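Local coordinates for protein alpha-rhamnosidase (Dictyoglomus thermophilum, PDB 6I60) that probably hydrolyses terminal non-reducing alpha-L-rhamnose residues from alpha-L-rhamnosides, as glycoside hydrolases of the bacterial alpha-L-rhamnosidase family do, at residues 504-516 / 560-572. Sequence-based numbering, arbitrary orientation.
With PGE (triethylene glycol), chain J.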
loop_
_atom_site.group_PDB
_atom_site.type_symbol
_atom_site.label_atom_id
_atom_site.label_comp_id
_atom_site.label_asym_id
_atom_site.label_seq_id
_atom_site.Cartn_x
_atom_site.Cartn_y
_atom_site.Cartn_z
ATOM N N MET A 504 -0.802 12.997 -4.669
ATOM C CA MET A 504 -0.086 13.215 -3.423
ATOM C C MET A 504 -0.463 12.154 -2.392
ATOM O O MET A 504 -1.456 11.435 -2.532
ATOM C CB MET A 504 -0.381 14.611 -2.871
ATOM C CG MET A 504 0.256 15.740 -3.664
ATOM S SD MET A 504 1.978 15.396 -4.069
ATOM C CE MET A 504 2.374 16.810 -5.094
ATOM N N GLY A 505 0.353 12.063 -1.347
ATOM C CA GLY A 505 0.101 11.110 -0.285
ATOM C C GLY A 505 -0.787 11.670 0.806
ATOM O O GLY A 505 -0.339 11.863 1.940
ATOM N N TRP A 506 -2.049 11.936 0.472
ATOM C CA TRP A 506 -2.983 12.487 1.443
ATOM C C TRP A 506 -3.204 11.503 2.588
ATOM O O TRP A 506 -3.504 10.326 2.365
ATOM C CB TRP A 506 -4.308 12.826 0.765
ATOM C CG TRP A 506 -4.249 14.072 -0.068
ATOM C CD1 TRP A 506 -3.927 14.161 -1.390
ATOM C CD2 TRP A 506 -4.519 15.408 0.369
ATOM N NE1 TRP A 506 -3.979 15.470 -1.805
ATOM C CE2 TRP A 506 -4.342 16.256 -0.743
ATOM C CE3 TRP A 506 -4.893 15.972 1.594
ATOM C CZ2 TRP A 506 -4.523 17.635 -0.668
ATOM C CZ3 TRP A 506 -5.074 17.339 1.665
ATOM C CH2 TRP A 506 -4.889 18.156 0.542
ATOM N N MET A 507 -3.059 11.999 3.817
ATOM C CA MET A 507 -3.084 11.129 4.988
ATOM C C MET A 507 -4.475 10.574 5.265
ATOM O O MET A 507 -4.601 9.445 5.754
ATOM C CB MET A 507 -2.568 11.891 6.206
ATOM C CG MET A 507 -1.069 12.109 6.203
ATOM S SD MET A 507 -0.193 10.745 6.985
ATOM C CE MET A 507 -0.269 11.248 8.706
ATOM N N GLY A 508 -5.525 11.343 4.970
ATOM C CA GLY A 508 -6.871 10.878 5.264
ATOM C C GLY A 508 -7.283 9.700 4.401
ATOM O O GLY A 508 -7.824 8.707 4.899
ATOM N N ASP A 509 -7.033 9.793 3.093
ATOM C CA ASP A 509 -7.398 8.705 2.194
ATOM C C ASP A 509 -6.622 7.434 2.512
ATOM O O ASP A 509 -7.160 6.329 2.378
ATOM C CB ASP A 509 -7.161 9.122 0.742
ATOM C CG ASP A 509 -7.775 10.471 0.418
ATOM O OD1 ASP A 509 -7.822 11.335 1.319
ATOM O OD2 ASP A 509 -8.211 10.665 -0.737
ATOM N N ALA A 510 -5.365 7.571 2.942
ATOM C CA ALA A 510 -4.563 6.399 3.271
ATOM C C ALA A 510 -5.024 5.746 4.567
ATOM O O ALA A 510 -4.909 4.524 4.719
ATOM C CB ALA A 510 -3.088 6.785 3.369
ATOM N N GLN A 511 -5.550 6.536 5.504
ATOM C CA GLN A 511 -5.984 5.982 6.781
ATOM C C GLN A 511 -7.286 5.205 6.635
ATOM O O GLN A 511 -7.422 4.103 7.181
ATOM C CB GLN A 511 -6.143 7.105 7.806
ATOM C CG GLN A 511 -6.845 6.687 9.087
ATOM C CD GLN A 511 -8.320 7.041 9.090
ATOM O OE1 GLN A 511 -8.711 8.128 8.660
ATOM N NE2 GLN A 511 -9.147 6.122 9.576
ATOM N N LEU A 512 -8.253 5.759 5.896
ATOM C CA LEU A 512 -9.572 5.140 5.808
ATOM C C LEU A 512 -9.556 3.867 4.972
ATOM O O LEU A 512 -10.402 2.988 5.172
ATOM C CB LEU A 512 -10.578 6.133 5.231
ATOM C CG LEU A 512 -10.882 7.351 6.103
ATOM C CD1 LEU A 512 -11.504 8.453 5.267
ATOM C CD2 LEU A 512 -11.788 6.973 7.266
ATOM N N SER A 513 -8.620 3.746 4.032
ATOM C CA SER A 513 -8.525 2.567 3.183
ATOM C C SER A 513 -7.400 1.629 3.602
ATOM O O SER A 513 -7.100 0.676 2.877
ATOM C CB SER A 513 -8.349 2.978 1.717
ATOM O OG SER A 513 -7.115 3.641 1.503
ATOM N N ALA A 514 -6.781 1.868 4.760
ATOM C CA ALA A 514 -5.663 1.030 5.182
ATOM C C ALA A 514 -6.129 -0.372 5.555
ATOM O O ALA A 514 -5.428 -1.355 5.289
ATOM C CB ALA A 514 -4.926 1.685 6.350
ATOM N N GLU A 515 -7.308 -0.487 6.172
ATOM C CA GLU A 515 -7.815 -1.803 6.548
ATOM C C GLU A 515 -8.177 -2.637 5.326
ATOM O O GLU A 515 -7.994 -3.861 5.335
ATOM C CB GLU A 515 -9.026 -1.656 7.470
ATOM C CG GLU A 515 -9.496 -2.960 8.095
ATOM C CD GLU A 515 -10.593 -2.754 9.122
ATOM O OE1 GLU A 515 -11.565 -2.031 8.820
ATOM O OE2 GLU A 515 -10.484 -3.317 10.231
ATOM N N GLU A 516 -8.680 -1.999 4.267
ATOM C CA GLU A 516 -9.018 -2.740 3.056
ATOM C C GLU A 516 -7.768 -3.276 2.371
ATOM O O GLU A 516 -7.733 -4.440 1.954
ATOM C CB GLU A 516 -9.814 -1.848 2.103
ATOM C CG GLU A 516 -9.773 -2.292 0.648
ATOM C CD GLU A 516 -8.689 -1.586 -0.147
ATOM O OE1 GLU A 516 -7.908 -2.278 -0.833
ATOM O OE2 GLU A 516 -8.616 -0.341 -0.082
ATOM N N ALA A 560 -8.788 14.189 11.389
ATOM C CA ALA A 560 -9.217 13.021 10.628
ATOM C C ALA A 560 -8.169 12.574 9.620
ATOM O O ALA A 560 -8.225 11.434 9.147
ATOM C CB ALA A 560 -10.534 13.311 9.908
ATOM N N TRP A 561 -7.222 13.447 9.280
ATOM C CA TRP A 561 -6.146 13.129 8.353
ATOM C C TRP A 561 -4.885 12.683 9.089
ATOM O O TRP A 561 -4.338 11.614 8.801
ATOM C CB TRP A 561 -5.846 14.347 7.470
ATOM C CG TRP A 561 -6.562 14.343 6.147
ATOM C CD1 TRP A 561 -5.990 14.417 4.911
ATOM C CD2 TRP A 561 -7.976 14.268 5.931
ATOM N NE1 TRP A 561 -6.960 14.390 3.938
ATOM C CE2 TRP A 561 -8.188 14.297 4.538
ATOM C CE3 TRP A 561 -9.085 14.178 6.778
ATOM C CZ2 TRP A 561 -9.460 14.239 3.974
ATOM C CZ3 TRP A 561 -10.347 14.119 6.216
ATOM C CH2 TRP A 561 -10.523 14.150 4.828
ATOM N N SER A 562 -4.426 13.484 10.054
ATOM C CA SER A 562 -3.192 13.189 10.771
ATOM C C SER A 562 -3.290 11.944 11.638
ATOM O O SER A 562 -2.257 11.472 12.126
ATOM C CB SER A 562 -2.792 14.385 11.634
ATOM O OG SER A 562 -2.476 15.509 10.834
ATOM N N THR A 563 -4.492 11.402 11.844
ATOM C CA THR A 563 -4.643 10.170 12.609
ATOM C C THR A 563 -4.017 8.966 11.919
ATOM O O THR A 563 -3.940 7.896 12.532
ATOM C CB THR A 563 -6.124 9.892 12.869
ATOM O OG1 THR A 563 -6.251 8.832 13.825
ATOM C CG2 THR A 563 -6.819 9.489 11.579
ATOM N N ALA A 564 -3.568 9.116 10.670
ATOM C CA ALA A 564 -2.983 8.000 9.937
ATOM C C ALA A 564 -1.687 7.505 10.564
ATOM O O ALA A 564 -1.286 6.365 10.306
ATOM C CB ALA A 564 -2.733 8.402 8.483
ATOM N N TYR A 565 -1.023 8.331 11.377
ATOM C CA TYR A 565 0.223 7.902 12.005
ATOM C C TYR A 565 -0.024 6.781 13.007
ATOM O O TYR A 565 0.591 5.712 12.921
ATOM C CB TYR A 565 0.907 9.090 12.683
ATOM C CG TYR A 565 2.377 8.866 12.974
ATOM C CD1 TYR A 565 3.075 7.829 12.371
ATOM C CD2 TYR A 565 3.064 9.695 13.853
ATOM C CE1 TYR A 565 4.416 7.623 12.633
ATOM C CE2 TYR A 565 4.405 9.495 14.122
ATOM C CZ TYR A 565 5.076 8.458 13.509
ATOM O OH TYR A 565 6.412 8.253 13.771
ATOM N N ILE A 566 -0.924 7.004 13.965
ATOM C CA ILE A 566 -1.186 5.983 14.974
ATOM C C ILE A 566 -2.099 4.888 14.431
ATOM O O ILE A 566 -1.991 3.728 14.846
ATOM C CB ILE A 566 -1.783 6.617 16.240
ATOM C CG1 ILE A 566 -3.054 7.385 15.896
ATOM C CG2 ILE A 566 -0.792 7.550 16.898
ATOM C CD1 ILE A 566 -4.197 7.052 16.794
ATOM N N THR A 567 -3.006 5.225 13.512
ATOM C CA THR A 567 -3.959 4.237 13.014
ATOM C C THR A 567 -3.260 3.171 12.181
ATOM O O THR A 567 -3.429 1.971 12.422
ATOM C CB THR A 567 -5.056 4.924 12.199
ATOM O OG1 THR A 567 -5.891 5.693 13.073
ATOM C CG2 THR A 567 -5.905 3.895 11.467
ATOM N N ILE A 568 -2.465 3.594 11.194
ATOM C CA ILE A 568 -1.762 2.630 10.352
ATOM C C ILE A 568 -0.792 1.807 11.188
ATOM O O ILE A 568 -0.645 0.595 10.983
ATOM C CB ILE A 568 -1.052 3.353 9.192
ATOM C CG1 ILE A 568 -2.084 3.980 8.252
ATOM C CG2 ILE A 568 -0.159 2.393 8.426
ATOM C CD1 ILE A 568 -1.482 4.878 7.195
ATOM N N ALA A 569 -0.130 2.442 12.157
ATOM C CA ALA A 569 0.770 1.702 13.035
ATOM C C ALA A 569 0.005 0.690 13.880
ATOM O O ALA A 569 0.468 -0.441 14.071
ATOM C CB ALA A 569 1.551 2.669 13.923
ATOM N N TRP A 570 -1.168 1.074 14.389
ATOM C CA TRP A 570 -1.989 0.130 15.139
ATOM C C TRP A 570 -2.493 -0.997 14.248
ATOM O O TRP A 570 -2.666 -2.128 14.718
ATOM C CB TRP A 570 -3.162 0.855 15.798
ATOM C CG TRP A 570 -4.115 -0.060 16.501
ATOM C CD1 TRP A 570 -5.303 -0.531 16.023
ATOM C CD2 TRP A 570 -3.959 -0.621 17.810
ATOM N NE1 TRP A 570 -5.898 -1.349 16.953
ATOM C CE2 TRP A 570 -5.094 -1.420 18.060
ATOM C CE3 TRP A 570 -2.972 -0.524 18.795
ATOM C CZ2 TRP A 570 -5.267 -2.118 19.254
ATOM C CZ3 TRP A 570 -3.147 -1.217 19.981
ATOM C CH2 TRP A 570 -4.285 -2.004 20.199
ATOM N N TYR A 571 -2.734 -0.710 12.967
ATOM C CA TYR A 571 -3.140 -1.760 12.037
ATOM C C TYR A 571 -2.028 -2.783 11.847
ATOM O O TYR A 571 -2.294 -3.987 11.753
ATOM C CB TYR A 571 -3.541 -1.147 10.695
ATOM C CG TYR A 571 -4.962 -0.628 10.647
ATOM C CD1 TYR A 571 -5.932 -1.121 11.513
ATOM C CD2 TYR A 571 -5.333 0.353 9.736
ATOM C CE1 TYR A 571 -7.229 -0.650 11.472
ATOM C CE2 TYR A 571 -6.630 0.830 9.690
ATOM C CZ TYR A 571 -7.572 0.325 10.559
ATOM O OH TYR A 571 -8.863 0.796 10.515
ATOM N N LEU A 572 -0.776 -2.321 11.796
ATOM C CA LEU A 572 0.348 -3.234 11.618
ATOM C C LEU A 572 0.500 -4.181 12.802
ATOM O O LEU A 572 0.972 -5.311 12.632
ATOM C CB LEU A 572 1.636 -2.441 11.403
ATOM C CG LEU A 572 1.704 -1.634 10.107
ATOM C CD1 LEU A 572 3.089 -1.036 9.919
ATOM C CD2 LEU A 572 1.324 -2.506 8.919
HETATM C C1 PGE J . -8.309 14.376 0.191
HETATM O O1 PGE J . -7.513 14.076 1.329
HETATM C C2 PGE J . -8.967 15.727 0.391
HETATM O O2 PGE J . -7.998 16.742 0.223
HETATM C C3 PGE J . -8.529 18.000 -0.150
HETATM C C4 PGE J . -8.961 17.963 -1.605
HETATM O O4 PGE J . -7.513 14.472 -3.683
HETATM C C6 PGE J . -8.773 15.041 -3.352
HETATM C C5 PGE J . -8.703 16.551 -3.481
HETATM O O3 PGE J . -8.101 17.103 -2.327
#
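Gly508 forms the hollow into which the Trp561 indole settles: its CA sits 3.5 Å from the centroid of the five-membered ring and 5° off the ring normal, a CH-pi contact over the face. Having no side chain, Gly508 lets the indole lie directly against its CA. The rim of Trp561 meets that of Trp506 with planes at 86°, neither ring lying over the other. Both line the site of a triethylene glycol, probably from the crystallisation liquor. Its O1 accepts a bond from Trp561 NE1 (2.7 Å) and donates one to Asp509 OD1 (2.8 Å), while its O2 lies over one Trp506 face. Because Trp506 NE1 is bonded to Glu502, replacing this indole by an alanine would probably leave that carboxylate without its mate and strip the glycol of one wall.

Further along, Ala564 CB is the knob, seated between Met507 SD (3.8 Å) and Gln511 CB (3.7 Å); bends at chi2 and chi3 curl the Met507 thioether back over it. Ala514 CB then abuts the Tyr571 ring edge at CD2 (3.7 Å). Tyr571 OH bonds Arg765, which also salt-bridges Glu515 OE1, while Tyr575 OH bonds OE2. The axes of helices 507-512 and 564-572 come within 9.4 Å at 25°, where Ala564 CB packs against the former. Both segments belong to the six-hairpin glycosidase domain, and such near-parallel neighbouring helices are consistent with its (alpha/alpha)6 barrel.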